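Translation initiation factor eIF-2B (Pyrococcus horikoshii, PDB 1VB5) probably promotes the exchange of GDP for GTP on initiation factor 2, as a regulatory subunit of the archaeal factor 2B. Local coordinates at residues Asp111-Ser119 with Lys197-Cys207; Leu2-Met13 with Ala47-Val58. All coordinates share one frame; numbering follows the deposited sequence.

Contact 1: residues Asp111-Ser119 with Lys197-Cys207; sequences DVIITHSFS and KAGTYLLALAC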
loop_
_atom_site.group_PDB
_atom_site.type_symbol
_atom_site.label_atom_id
_atom_site.label_comp_id
_atom_site.label_asym_id
_atom_site.label_seq_id
_atom_site.Cartn_x
_atom_site.Cartn_y
_atom_site.Cartn_z
ATOM N N ASP B 111 19.477 7.329 -12.655
ATOM C CA ASP B 111 18.328 6.500 -12.288
ATOM C C ASP B 111 17.649 6.952 -10.999
ATOM O O ASP B 111 18.270 7.546 -10.116
ATOM C CB ASP B 111 18.748 5.040 -12.071
ATOM C CG ASP B 111 18.521 4.155 -13.289
ATOM O OD1 ASP B 111 17.601 4.423 -14.093
ATOM O OD2 ASP B 111 19.259 3.157 -13.418
ATOM N N VAL B 112 16.357 6.661 -10.908
ATOM C CA VAL B 112 15.584 6.918 -9.707
ATOM C C VAL B 112 15.021 5.526 -9.450
ATOM O O VAL B 112 14.138 5.060 -10.167
ATOM C CB VAL B 112 14.443 7.916 -9.929
ATOM C CG1 VAL B 112 13.558 7.965 -8.679
ATOM C CG2 VAL B 112 15.021 9.309 -10.207
ATOM N N ILE B 113 15.630 4.834 -8.549
ATOM C CA ILE B 113 15.256 3.465 -8.209
ATOM C C ILE B 113 14.171 3.386 -7.138
ATOM O O ILE B 113 14.301 3.981 -6.072
ATOM C CB ILE B 113 16.485 2.679 -7.697
ATOM C CG1 ILE B 113 17.641 2.808 -8.693
ATOM C CG2 ILE B 113 16.123 1.214 -7.484
ATOM C CD1 ILE B 113 18.979 2.312 -8.142
ATOM N N ILE B 114 13.100 2.656 -7.420
ATOM C CA ILE B 114 12.037 2.502 -6.439
ATOM C C ILE B 114 12.066 1.056 -5.981
ATOM O O ILE B 114 12.297 0.144 -6.784
ATOM C CB ILE B 114 10.641 2.847 -7.025
ATOM C CG1 ILE B 114 9.592 2.804 -5.912
ATOM C CG2 ILE B 114 10.271 1.869 -8.125
ATOM C CD1 ILE B 114 8.267 3.460 -6.284
ATOM N N THR B 115 11.854 0.847 -4.687
ATOM C CA THR B 115 11.870 -0.494 -4.134
ATOM C C THR B 115 10.831 -0.589 -3.025
ATOM O O THR B 115 10.222 0.416 -2.651
ATOM C CB THR B 115 13.287 -0.856 -3.581
ATOM O OG1 THR B 115 13.331 -2.251 -3.243
ATOM C CG2 THR B 115 13.621 -0.019 -2.351
ATOM N N HIS B 116 10.638 -1.796 -2.500
ATOM C CA HIS B 116 9.646 -2.043 -1.458
ATOM C C HIS B 116 10.234 -3.018 -0.443
ATOM O O HIS B 116 11.003 -3.905 -0.806
ATOM C CB HIS B 116 8.372 -2.618 -2.109
ATOM C CG HIS B 116 7.312 -3.040 -1.137
ATOM N ND1 HIS B 116 6.789 -2.192 -0.185
ATOM C CD2 HIS B 116 6.665 -4.220 -0.984
ATOM C CE1 HIS B 116 5.868 -2.831 0.514
ATOM N NE2 HIS B 116 5.772 -4.063 0.049
ATOM N N SER B 117 9.886 -2.828 0.827
ATOM C CA SER B 117 10.370 -3.670 1.915
ATOM C C SER B 117 11.901 -3.626 2.049
ATOM O O SER B 117 12.550 -2.721 1.525
ATOM C CB SER B 117 9.902 -5.110 1.704
ATOM O OG SER B 117 10.149 -5.895 2.854
ATOM N N PHE B 118 12.466 -4.601 2.759
ATOM C CA PHE B 118 13.911 -4.667 2.959
ATOM C C PHE B 118 14.507 -5.959 2.420
ATOM O O PHE B 118 14.011 -7.052 2.692
ATOM C CB PHE B 118 14.271 -4.547 4.445
ATOM C CG PHE B 118 15.755 -4.696 4.722
ATOM C CD1 PHE B 118 16.644 -3.685 4.377
ATOM C CD2 PHE B 118 16.260 -5.875 5.272
ATOM C CE1 PHE B 118 18.021 -3.838 4.570
ATOM C CE2 PHE B 118 17.636 -6.046 5.472
ATOM C CZ PHE B 118 18.521 -5.022 5.117
ATOM N N SER B 119 15.581 -5.817 1.652
ATOM C CA SER B 119 16.291 -6.946 1.069
ATOM C C SER B 119 17.780 -6.632 1.115
ATOM O O SER B 119 18.226 -5.680 0.473
ATOM C CB SER B 119 15.859 -7.146 -0.382
ATOM O OG SER B 119 16.790 -7.957 -1.078
ATOM N N LYS B 197 7.403 -9.640 -0.105
ATOM C CA LYS B 197 6.603 -8.863 0.834
ATOM C C LYS B 197 5.292 -8.389 0.191
ATOM O O LYS B 197 5.277 -7.928 -0.953
ATOM C CB LYS B 197 7.408 -7.654 1.323
ATOM C CG LYS B 197 6.688 -6.810 2.367
ATOM C CD LYS B 197 6.548 -7.563 3.687
ATOM C CE LYS B 197 5.549 -6.869 4.621
ATOM N NZ LYS B 197 5.883 -5.429 4.826
ATOM N N ALA B 198 4.197 -8.517 0.934
ATOM C CA ALA B 198 2.886 -8.095 0.461
ATOM C C ALA B 198 2.974 -6.667 -0.063
ATOM O O ALA B 198 3.525 -5.787 0.601
ATOM C CB ALA B 198 1.879 -8.174 1.595
ATOM N N GLY B 199 2.428 -6.440 -1.254
ATOM C CA GLY B 199 2.476 -5.114 -1.839
ATOM C C GLY B 199 3.346 -5.051 -3.088
ATOM O O GLY B 199 3.169 -4.160 -3.925
ATOM N N THR B 200 4.283 -5.992 -3.215
ATOM C CA THR B 200 5.186 -6.038 -4.364
ATOM C C THR B 200 4.379 -6.168 -5.654
ATOM O O THR B 200 4.714 -5.566 -6.674
ATOM C CB THR B 200 6.165 -7.242 -4.262
ATOM O OG1 THR B 200 6.881 -7.175 -3.021
ATOM C CG2 THR B 200 7.154 -7.220 -5.417
ATOM N N TYR B 201 3.312 -6.961 -5.594
ATOM C CA TYR B 201 2.431 -7.174 -6.738
ATOM C C TYR B 201 1.870 -5.828 -7.212
ATOM O O TYR B 201 1.865 -5.529 -8.409
ATOM C CB TYR B 201 1.297 -8.124 -6.326
ATOM C CG TYR B 201 0.182 -8.301 -7.341
ATOM C CD1 TYR B 201 0.444 -8.762 -8.634
ATOM C CD2 TYR B 201 -1.146 -8.037 -6.992
ATOM C CE1 TYR B 201 -0.592 -8.959 -9.557
ATOM C CE2 TYR B 201 -2.189 -8.228 -7.905
ATOM C CZ TYR B 201 -1.907 -8.691 -9.180
ATOM O OH TYR B 201 -2.936 -8.901 -10.071
ATOM N N LEU B 202 1.411 -5.009 -6.268
ATOM C CA LEU B 202 0.852 -3.701 -6.617
ATOM C C LEU B 202 1.919 -2.823 -7.253
ATOM O O LEU B 202 1.646 -2.083 -8.197
ATOM C CB LEU B 202 0.289 -3.004 -5.374
ATOM C CG LEU B 202 -0.748 -3.815 -4.594
ATOM C CD1 LEU B 202 -1.205 -3.036 -3.360
ATOM C CD2 LEU B 202 -1.922 -4.137 -5.506
ATOM N N LEU B 203 3.139 -2.902 -6.734
ATOM C CA LEU B 203 4.228 -2.106 -7.287
ATOM C C LEU B 203 4.433 -2.576 -8.725
ATOM O O LEU B 203 4.604 -1.768 -9.641
ATOM C CB LEU B 203 5.523 -2.329 -6.494
ATOM C CG LEU B 203 6.588 -1.227 -6.454
ATOM C CD1 LEU B 203 7.951 -1.834 -6.163
ATOM C CD2 LEU B 203 6.622 -0.480 -7.752
ATOM N N ALA B 204 4.407 -3.893 -8.910
ATOM C CA ALA B 204 4.605 -4.484 -10.230
ATOM C C ALA B 204 3.531 -4.010 -11.205
ATOM O O ALA B 204 3.830 -3.673 -12.350
ATOM C CB ALA B 204 4.597 -6.014 -10.129
ATOM N N LEU B 205 2.281 -3.973 -10.754
ATOM C CA LEU B 205 1.193 -3.534 -11.628
ATOM C C LEU B 205 1.342 -2.077 -12.035
ATOM O O LEU B 205 1.195 -1.738 -13.205
ATOM C CB LEU B 205 -0.167 -3.737 -10.944
ATOM C CG LEU B 205 -0.596 -5.187 -10.678
ATOM C CD1 LEU B 205 -1.922 -5.204 -9.909
ATOM C CD2 LEU B 205 -0.735 -5.931 -11.998
ATOM N N ALA B 206 1.646 -1.213 -11.070
ATOM C CA ALA B 206 1.785 0.216 -11.349
ATOM C C ALA B 206 2.949 0.525 -12.279
ATOM O O ALA B 206 2.846 1.361 -13.182
ATOM C CB ALA B 206 1.957 0.987 -10.040
ATOM N N CYS B 207 4.071 -0.139 -12.051
ATOM C CA CYS B 207 5.235 0.099 -12.881
ATOM C C CYS B 207 5.013 -0.403 -14.321
ATOM O O CYS B 207 5.517 0.189 -15.278
ATOM C CB CYS B 207 6.460 -0.535 -12.208
ATOM S SG CYS B 207 7.186 0.422 -10.813
#
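His116 and Ala198 make the one hydrogen bond between Asp111-Ser119 and Lys197-Cys207. NE2 of His116 donates to Ala198 O over 2.9 Å, with an N-H...O angle of 159°. The oxygen lies close to the ring plane, but the donor sits 39° above the carbonyl plane, off the lone pairs. Because CG of His116 is anti to its backbone N (chi1 175°), the imidazole reaches across to the turn before the helix. Its other nitrogen, ND1, is bonded to Thr141 OG1, so both ring nitrogens are held and the ring's rotation is fixed. Thr200 OG1 also meets the ring edge, 3.6 Å from His116 CD2; its hydroxyl donates to Lys197 O, on a lone pair, and that oxygen takes Thr200 N as well, closing the type II turn Lys197-Thr200.

All this sits in a Rossmann-like domain: strand 111-115 lies inside the mixed sheet, and helix 200-207 runs roughly antiparallel to it, their axes 10.6 Å apart at closest approach.

Farther along the helix the contact is apolar. Leu203 CD1 comes to 4.2 Å from His116 CB, and Ile114 CG2 lies 4.4 Å from Leu203 CD2 and 4.3 Å from Cys207 SG, the sulfur disulfide-bonded to Cys175.

At the start of the turn, Ser117 CB rests 3.6 Å from Lys197 CB. The polar ends of these two side chains converge on Glu148 OE2: Ser117 OG hydrogen-bonds to it, and Lys197 NZ forms a salt bridge with it.

Contact 2: residues Leu2-Met13 with Ala47-Val58; sequences LPERVLEILREM and AIMELREEVVKV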
loop_
_atom_site.group_PDB
_atom_site.type_symbol
_atom_site.label_atom_id
_atom_site.label_comp_id
_atom_site.label_asym_id
_atom_site.label_seq_id
_atom_site.Cartn_x
_atom_site.Cartn_y
_atom_site.Cartn_z
ATOM N N LEU B 2 15.072 -31.865 20.155
ATOM C CA LEU B 2 16.331 -31.183 19.732
ATOM C C LEU B 2 16.967 -30.423 20.891
ATOM O O LEU B 2 16.294 -30.077 21.860
ATOM C CB LEU B 2 16.049 -30.199 18.591
ATOM C CG LEU B 2 15.531 -30.750 17.262
ATOM C CD1 LEU B 2 15.283 -29.594 16.303
ATOM C CD2 LEU B 2 16.541 -31.723 16.672
ATOM N N PRO B 3 18.281 -30.150 20.799
ATOM C CA PRO B 3 19.028 -29.424 21.830
ATOM C C PRO B 3 18.382 -28.077 22.145
ATOM O O PRO B 3 17.614 -27.543 21.342
ATOM C CB PRO B 3 20.408 -29.254 21.200
ATOM C CG PRO B 3 20.536 -30.474 20.346
ATOM C CD PRO B 3 19.175 -30.563 19.702
ATOM N N GLU B 4 18.705 -27.526 23.310
ATOM C CA GLU B 4 18.150 -26.243 23.718
ATOM C C GLU B 4 18.717 -25.108 22.870
ATOM O O GLU B 4 17.992 -24.187 22.491
ATOM C CB GLU B 4 18.440 -25.992 25.202
ATOM C CG GLU B 4 17.858 -24.694 25.749
ATOM C CD GLU B 4 16.389 -24.509 25.396
ATOM O OE1 GLU B 4 15.594 -25.451 25.606
ATOM O OE2 GLU B 4 16.030 -23.413 24.912
ATOM N N ARG B 5 20.012 -25.175 22.572
ATOM C CA ARG B 5 20.648 -24.144 21.761
ATOM C C ARG B 5 19.967 -24.039 20.398
ATOM O O ARG B 5 19.727 -22.939 19.900
ATOM C CB ARG B 5 22.133 -24.453 21.565
ATOM C CG ARG B 5 23.011 -24.189 22.778
ATOM C CD ARG B 5 24.460 -24.545 22.463
ATOM N NE ARG B 5 25.386 -24.183 23.534
ATOM C CZ ARG B 5 25.319 -24.644 24.781
ATOM N NH1 ARG B 5 24.360 -25.495 25.131
ATOM N NH2 ARG B 5 26.217 -24.258 25.679
ATOM N N VAL B 6 19.660 -25.187 19.801
ATOM C CA VAL B 6 19.007 -25.215 18.498
ATOM C C VAL B 6 17.597 -24.639 18.595
ATOM O O VAL B 6 17.216 -23.774 17.804
ATOM C CB VAL B 6 18.924 -26.658 17.938
ATOM C CG1 VAL B 6 18.141 -26.668 16.629
ATOM C CG2 VAL B 6 20.326 -27.207 17.715
ATOM N N LEU B 7 16.828 -25.120 19.569
ATOM C CA LEU B 7 15.465 -24.646 19.770
ATOM C C LEU B 7 15.415 -23.141 20.011
ATOM O O LEU B 7 14.429 -22.487 19.674
ATOM C CB LEU B 7 14.812 -25.369 20.950
ATOM C CG LEU B 7 14.452 -26.839 20.737
ATOM C CD1 LEU B 7 13.814 -27.394 22.002
ATOM C CD2 LEU B 7 13.497 -26.970 19.563
ATOM N N GLU B 8 16.476 -22.592 20.597
ATOM C CA GLU B 8 16.511 -21.162 20.867
ATOM C C GLU B 8 16.769 -20.373 19.589
ATOM O O GLU B 8 16.266 -19.261 19.429
ATOM C CB GLU B 8 17.584 -20.830 21.907
ATOM C CG GLU B 8 17.514 -19.388 22.401
ATOM C CD GLU B 8 16.116 -19.003 22.883
ATOM O OE1 GLU B 8 15.604 -19.657 23.821
ATOM O OE2 GLU B 8 15.529 -18.049 22.322
ATOM N N ILE B 9 17.559 -20.943 18.684
ATOM C CA ILE B 9 17.843 -20.271 17.425
ATOM C C ILE B 9 16.565 -20.294 16.594
ATOM O O ILE B 9 16.263 -19.339 15.877
ATOM C CB ILE B 9 18.981 -20.969 16.640
ATOM C CG1 ILE B 9 20.267 -20.971 17.471
ATOM C CG2 ILE B 9 19.224 -20.242 15.321
ATOM C CD1 ILE B 9 21.431 -21.699 16.814
ATOM N N LEU B 10 15.812 -21.387 16.699
ATOM C CA LEU B 10 14.560 -21.512 15.965
ATOM C C LEU B 10 13.619 -20.385 16.392
ATOM O O LEU B 10 12.949 -19.774 15.557
ATOM C CB LEU B 10 13.913 -22.875 16.233
ATOM C CG LEU B 10 14.603 -24.095 15.606
ATOM C CD1 LEU B 10 13.858 -25.369 15.982
ATOM C CD2 LEU B 10 14.641 -23.940 14.093
ATOM N N ARG B 11 13.583 -20.111 17.694
ATOM C CA ARG B 11 12.738 -19.047 18.228
ATOM C C ARG B 11 13.230 -17.697 17.717
ATOM O O ARG B 11 12.442 -16.873 17.257
ATOM C CB ARG B 11 12.771 -19.035 19.762
ATOM C CG ARG B 11 12.286 -20.311 20.426
ATOM C CD ARG B 11 12.145 -20.127 21.936
ATOM N NE ARG B 11 11.780 -21.374 22.606
ATOM C CZ ARG B 11 12.654 -22.261 23.077
ATOM N NH1 ARG B 11 13.958 -22.045 22.965
ATOM N NH2 ARG B 11 12.219 -23.375 23.653
ATOM N N GLU B 12 14.539 -17.477 17.804
ATOM C CA GLU B 12 15.130 -16.222 17.357
ATOM C C GLU B 12 14.774 -15.920 15.900
ATOM O O GLU B 12 14.542 -14.767 15.531
ATOM C CB GLU B 12 16.648 -16.267 17.531
ATOM C CG GLU B 12 17.340 -14.940 17.264
ATOM C CD GLU B 12 18.813 -14.963 17.641
ATOM O OE1 GLU B 12 19.482 -13.916 17.484
ATOM O OE2 GLU B 12 19.302 -16.027 18.093
ATOM N N MET B 13 14.729 -16.960 15.074
ATOM C CA MET B 13 14.394 -16.787 13.666
ATOM C C MET B 13 12.912 -16.452 13.537
ATOM O O MET B 13 12.520 -15.594 12.745
ATOM C CB MET B 13 14.688 -18.070 12.880
ATOM C CG MET B 13 16.126 -18.566 12.983
ATOM S SD MET B 13 16.450 -19.997 11.925
ATOM C CE MET B 13 15.410 -21.196 12.667
ATOM N N ALA B 47 18.014 -36.299 14.002
ATOM C CA ALA B 47 17.979 -34.900 14.409
ATOM C C ALA B 47 18.017 -33.990 13.184
ATOM O O ALA B 47 17.361 -32.952 13.153
ATOM C CB ALA B 47 19.150 -34.592 15.317
ATOM N N ILE B 48 18.793 -34.382 12.180
ATOM C CA ILE B 48 18.903 -33.600 10.957
ATOM C C ILE B 48 17.572 -33.632 10.203
ATOM O O ILE B 48 17.166 -32.643 9.592
ATOM C CB ILE B 48 20.036 -34.139 10.054
ATOM C CG1 ILE B 48 21.374 -34.031 10.794
ATOM C CG2 ILE B 48 20.098 -33.349 8.755
ATOM C CD1 ILE B 48 22.556 -34.589 10.028
ATOM N N MET B 49 16.897 -34.774 10.256
ATOM C CA MET B 49 15.606 -34.933 9.595
ATOM C C MET B 49 14.586 -34.010 10.246
ATOM O O MET B 49 13.778 -33.378 9.567
ATOM C CB MET B 49 15.127 -36.381 9.715
ATOM C CG MET B 49 15.972 -37.385 8.959
ATOM S SD MET B 49 15.645 -37.355 7.192
ATOM C CE MET B 49 14.609 -38.819 7.036
ATOM N N GLU B 50 14.632 -33.937 11.572
ATOM C CA GLU B 50 13.711 -33.097 12.320
ATOM C C GLU B 50 14.017 -31.616 12.120
ATOM O O GLU B 50 13.102 -30.810 11.959
ATOM C CB GLU B 50 13.767 -33.448 13.812
ATOM C CG GLU B 50 12.761 -32.681 14.662
ATOM C CD GLU B 50 12.664 -33.209 16.085
ATOM O OE1 GLU B 50 13.678 -33.160 16.814
ATOM O OE2 GLU B 50 11.568 -33.673 16.474
ATOM N N LEU B 51 15.299 -31.257 12.132
ATOM C CA LEU B 51 15.681 -29.863 11.947
ATOM C C LEU B 51 15.336 -29.410 10.529
ATOM O O LEU B 51 14.962 -28.259 10.314
ATOM C CB LEU B 51 17.177 -29.667 12.218
ATOM C CG LEU B 51 17.653 -28.211 12.174
ATOM C CD1 LEU B 51 16.792 -27.361 13.100
ATOM C CD2 LEU B 51 19.117 -28.128 12.581
ATOM N N ARG B 52 15.467 -30.318 9.565
ATOM C CA ARG B 52 15.133 -30.009 8.178
ATOM C C ARG B 52 13.706 -29.473 8.129
ATOM O O ARG B 52 13.416 -28.480 7.456
ATOM C CB ARG B 52 15.203 -31.269 7.313
ATOM C CG ARG B 52 16.520 -31.508 6.604
ATOM C CD ARG B 52 16.395 -32.708 5.679
ATOM N NE ARG B 52 17.559 -32.858 4.811
ATOM C CZ ARG B 52 17.667 -33.781 3.859
ATOM N NH1 ARG B 52 16.681 -34.642 3.648
ATOM N NH2 ARG B 52 18.768 -33.844 3.121
ATOM N N GLU B 53 12.821 -30.146 8.857
ATOM C CA GLU B 53 11.414 -29.782 8.900
ATOM C C GLU B 53 11.144 -28.503 9.686
ATOM O O GLU B 53 10.413 -27.631 9.222
ATOM C CB GLU B 53 10.613 -30.942 9.486
ATOM C CG GLU B 53 9.119 -30.825 9.300
ATOM C CD GLU B 53 8.422 -32.165 9.424
ATOM O OE1 GLU B 53 7.172 -32.197 9.360
ATOM O OE2 GLU B 53 9.128 -33.186 9.579
ATOM N N GLU B 54 11.739 -28.385 10.869
ATOM C CA GLU B 54 11.543 -27.202 11.701
ATOM C C GLU B 54 12.061 -25.928 11.041
ATOM O O GLU B 54 11.457 -24.867 11.172
ATOM C CB GLU B 54 12.231 -27.389 13.057
ATOM C CG GLU B 54 11.684 -28.549 13.871
ATOM C CD GLU B 54 10.181 -28.466 14.060
ATOM O OE1 GLU B 54 9.702 -27.448 14.604
ATOM O OE2 GLU B 54 9.479 -29.421 13.661
ATOM N N VAL B 55 13.185 -26.035 10.341
ATOM C CA VAL B 55 13.778 -24.886 9.667
ATOM C C VAL B 55 12.850 -24.354 8.578
ATOM O O VAL B 55 12.683 -23.148 8.430
ATOM C CB VAL B 55 15.138 -25.255 9.038
ATOM C CG1 VAL B 55 15.680 -24.087 8.241
ATOM C CG2 VAL B 55 16.124 -25.633 10.131
ATOM N N VAL B 56 12.249 -25.263 7.819
ATOM C CA VAL B 56 11.334 -24.883 6.754
ATOM C C VAL B 56 10.041 -24.302 7.329
ATOM O O VAL B 56 9.439 -23.410 6.728
ATOM C CB VAL B 56 11.009 -26.100 5.851
ATOM C CG1 VAL B 56 9.858 -25.775 4.915
ATOM C CG2 VAL B 56 12.243 -26.477 5.034
ATOM N N LYS B 57 9.622 -24.798 8.495
ATOM C CA LYS B 57 8.401 -24.318 9.147
ATOM C C LYS B 57 8.523 -22.875 9.629
ATOM O O LYS B 57 7.515 -22.187 9.800
ATOM C CB LYS B 57 8.033 -25.203 10.341
ATOM C CG LYS B 57 7.498 -26.574 9.978
ATOM C CD LYS B 57 7.153 -27.358 11.237
ATOM C CE LYS B 57 6.750 -28.792 10.921
ATOM N NZ LYS B 57 6.570 -29.598 12.168
ATOM N N VAL B 58 9.750 -22.418 9.855
ATOM C CA VAL B 58 9.967 -21.052 10.313
ATOM C C VAL B 58 9.242 -20.077 9.385
ATOM O O VAL B 58 8.577 -19.149 9.844
ATOM C CB VAL B 58 11.469 -20.713 10.348
ATOM C CG1 VAL B 58 11.674 -19.247 10.696
ATOM C CG2 VAL B 58 12.162 -21.596 11.367
#
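Leu2, Val6 and Leu10 pack on Leu51 in a near-parallel helix pair of the N-terminal helical region: the axes of helices 4-13 and 47-58 cross at only 18° and come within 10.1 Å. Leu51 is the shared partner. Its CG is anti to the backbone N and chi2 turns by 53°, which carries CD1 into the interface. There it meets Val6 CG1 tip to tip at 3.8 Å, while the Leu10 side chain crosses that of Leu51 obliquely, touching with CD2, and the Leu2 side chain lies at about a right angle to it, touching with CD1. Phe32 of helix 21-38 also touches Leu51.

Leu10 forks around this site: CD2 goes to Leu51, and CD1 lies 3.9 Å from Glu54 CB. Glu54 OE2 forms a salt bridge with Lys57 NZ on its own helix. At the N-terminal end Leu2 and Glu50 pass side by side with opposite headings, Glu50 OE1 lying against Leu2 CG and CD2, and Leu2 CD2 reaches Ala47 CB at 4.1 Å.

Met13 closes the other end. Its chain bends at chi3 (-65°), bringing the terminal methyl over to Val58, whose two branches divide the work: CG1 lies 3.9 Å from Met13 CB, and CG2 is 3.5 Å from Met13 CE.

Overall arrangement
The two contacts lie on opposite sides of the chain's centre, their centres about 32 Å apart and their nearest atoms about 13 Å apart. Contact 1 is buried, within the Rossmann-like domain, and joins a sheet strand and the loop after it to a turn and a helix, the latter also packing against the second subunit. Contact 2 is only partly buried, joins two helices of the N-terminal region, and is untouched by the other subunit. They have no element in common. Their chemistry differs accordingly: contact 1 combines a polar bond across the segments with hydrophobic packing, whereas contact 2 relies mainly on aliphatic packing, with no salt bridge between its two segments; charged groups pair within their own helix or, as Glu12 does with Lys27, with helix 21-38.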